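PDB 3D8K: protein phosphatase 2C from Toxoplasma gondii, which probably removes phosphate from phosphoserine and phosphothreonine residues of other proteins, as a manganese-dependent member of the PP2C family. Local coordinates for residues Asp55-Arg60 / Val224-Ala229. Sequence-based numbering, arbitrary orientation.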
loop_
_atom_site.group_PDB
_atom_site.type_symbol
_atom_site.label_atom_id
_atom_site.label_comp_id
_atom_site.label_asym_id
_atom_site.label_seq_id
_atom_site.Cartn_x
_atom_site.Cartn_y
_atom_site.Cartn_z
ATOM N N ASP C 55 22.684 28.223 7.811
ATOM C CA ASP C 55 23.277 29.086 8.819
ATOM C C ASP C 55 22.973 30.538 8.458
ATOM O O ASP C 55 23.530 31.083 7.503
ATOM C CB ASP C 55 24.790 28.837 8.895
ATOM C CG ASP C 55 25.458 29.665 9.964
ATOM O OD1 ASP C 55 24.853 29.817 11.050
ATOM O OD2 ASP C 55 26.583 30.158 9.726
ATOM N N GLY C 56 22.088 31.157 9.233
ATOM C CA GLY C 56 21.690 32.528 8.950
ATOM C C GLY C 56 22.441 33.659 9.627
ATOM O O GLY C 56 22.793 33.569 10.804
ATOM N N PHE C 57 22.706 34.735 8.888
ATOM C CA PHE C 57 23.394 35.862 9.498
ATOM C C PHE C 57 22.417 36.887 10.047
ATOM O O PHE C 57 21.557 37.423 9.334
ATOM C CB PHE C 57 24.391 36.536 8.555
ATOM C CG PHE C 57 24.024 36.475 7.114
ATOM C CD1 PHE C 57 24.183 35.294 6.390
ATOM C CD2 PHE C 57 23.608 37.624 6.450
ATOM C CE1 PHE C 57 23.946 35.256 5.023
ATOM C CE2 PHE C 57 23.365 37.603 5.085
ATOM C CZ PHE C 57 23.535 36.417 4.364
ATOM N N GLN C 58 22.575 37.124 11.347
ATOM C CA GLN C 58 21.744 38.029 12.115
ATOM C C GLN C 58 20.276 37.940 11.737
ATOM O O GLN C 58 19.712 38.787 11.030
ATOM C CB GLN C 58 22.319 39.437 12.028
ATOM C CG GLN C 58 23.672 39.502 12.742
ATOM C CD GLN C 58 23.759 38.529 13.938
ATOM O OE1 GLN C 58 23.744 37.304 13.762
ATOM N NE2 GLN C 58 23.845 39.077 15.152
ATOM N N GLY C 59 19.686 36.862 12.251
ATOM C CA GLY C 59 18.298 36.548 12.015
ATOM C C GLY C 59 18.163 35.067 11.698
ATOM O O GLY C 59 19.001 34.496 10.989
ATOM N N ARG C 60 17.117 34.438 12.225
ATOM C CA ARG C 60 16.897 33.026 11.970
ATOM C C ARG C 60 15.781 32.832 10.945
ATOM O O ARG C 60 15.604 31.733 10.420
ATOM C CB ARG C 60 16.531 32.306 13.264
ATOM C CG ARG C 60 16.481 30.805 13.111
ATOM C CD ARG C 60 16.179 30.103 14.419
ATOM N NE ARG C 60 14.762 30.155 14.764
ATOM C CZ ARG C 60 14.222 29.520 15.802
ATOM N NH1 ARG C 60 14.984 28.784 16.599
ATOM N NH2 ARG C 60 12.921 29.621 16.042
ATOM N N VAL C 224 27.758 41.767 4.540
ATOM C CA VAL C 224 27.775 40.320 4.401
ATOM C C VAL C 224 29.042 39.567 4.815
ATOM O O VAL C 224 30.155 39.902 4.418
ATOM C CB VAL C 224 27.418 39.949 2.972
ATOM C CG1 VAL C 224 26.838 38.564 2.942
ATOM C CG2 VAL C 224 26.409 40.944 2.427
ATOM N N PRO C 225 28.874 38.507 5.614
ATOM C CA PRO C 225 29.987 37.685 6.101
ATOM C C PRO C 225 30.524 36.695 5.073
ATOM O O PRO C 225 31.580 36.106 5.281
ATOM C CB PRO C 225 29.389 36.961 7.308
ATOM C CG PRO C 225 28.164 37.788 7.658
ATOM C CD PRO C 225 27.634 38.173 6.328
HETATM N N MSE C 226 29.802 36.514 3.971
HETATM C CA MSE C 226 30.218 35.581 2.922
HETATM C C MSE C 226 29.954 36.119 1.505
HETATM O O MSE C 226 29.372 37.187 1.346
HETATM C CB MSE C 226 29.507 34.247 3.135
HETATM C CG MSE C 226 28.025 34.404 3.267
HETATM SE SE MSE C 226 27.168 32.788 3.985
HETATM C CE MSE C 226 27.647 33.169 5.864
ATOM N N THR C 227 30.386 35.392 0.477
ATOM C CA THR C 227 30.199 35.869 -0.887
ATOM C C THR C 227 29.011 35.202 -1.582
ATOM O O THR C 227 28.611 35.585 -2.685
ATOM C CB THR C 227 31.490 35.664 -1.705
ATOM O OG1 THR C 227 31.832 34.281 -1.711
ATOM C CG2 THR C 227 32.650 36.448 -1.088
ATOM N N ARG C 228 28.442 34.200 -0.925
ATOM C CA ARG C 228 27.297 33.490 -1.472
ATOM C C ARG C 228 26.293 33.182 -0.381
ATOM O O ARG C 228 26.655 32.719 0.705
ATOM C CB ARG C 228 27.750 32.218 -2.174
ATOM C CG ARG C 228 28.484 32.519 -3.470
ATOM C CD ARG C 228 28.815 31.263 -4.215
ATOM N NE ARG C 228 29.394 31.529 -5.522
ATOM C CZ ARG C 228 29.782 30.585 -6.374
ATOM N NH1 ARG C 228 29.662 29.306 -6.053
ATOM N NH2 ARG C 228 30.273 30.920 -7.559
ATOM N N ALA C 229 25.027 33.472 -0.664
ATOM C CA ALA C 229 23.981 33.245 0.317
ATOM C C ALA C 229 22.585 33.411 -0.277
ATOM O O ALA C 229 22.449 33.765 -1.447
ATOM C CB ALA C 229 24.180 34.200 1.493
#
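F57 of the 55-60 loop meets four apolar side chains of the 224-229 loop, V224, P225, M226 and A229, in a join between two loops of the PP2C (PPM-type phosphatase) fold. D55-G56, in the connection from strand 48-55 to helix 61-74, matches the Asp-Gly pair that in PP2C relatives belongs to the metal centre, so the contact probably lies beside what corresponds to that centre; here D55 has a long, weak ion pair with K314 and a weak hydrogen bond to N315. One face of the F57 ring is taken by P225, whose CD stands in CH-pi contact 4.3 Å from the ring centroid and 21° off the ring normal. The proline sits over the CG-CD2 side rather than the middle of the ring, and its CG also touches F57 CB. A229 comes instead at the rim, close to the ring plane: its methyl CB meets the outer edge formed by F57 CE1 and CZ. Selenomethionine M226 makes an oblique Met-aromatic contact, with SE 5.3 Å from the F57 centroid and 60° off the normal. A bend at chi3 (80°) turns the M226 methyl back along the ring, where CE reaches F57 CD1 at 4.1 Å, while SE borders CE1. V224 comes obliquely from the same side of the ring plane, toward CE2 and CZ, with CG1, anti to the backbone N, as the touching branch. Elsewhere, F57 also packs on S232, and M226 touches N175. T227 OG1 is hydrogen-bonded to E200 OE1, and R203 NH2 donates to the T227 carbonyl O, both from helix 198-206. At the far end of the phenyl group, V224 CG1 lies 4.2 Å from F57 CZ, the same ring carbon that A229 CB meets at 3.7 Å.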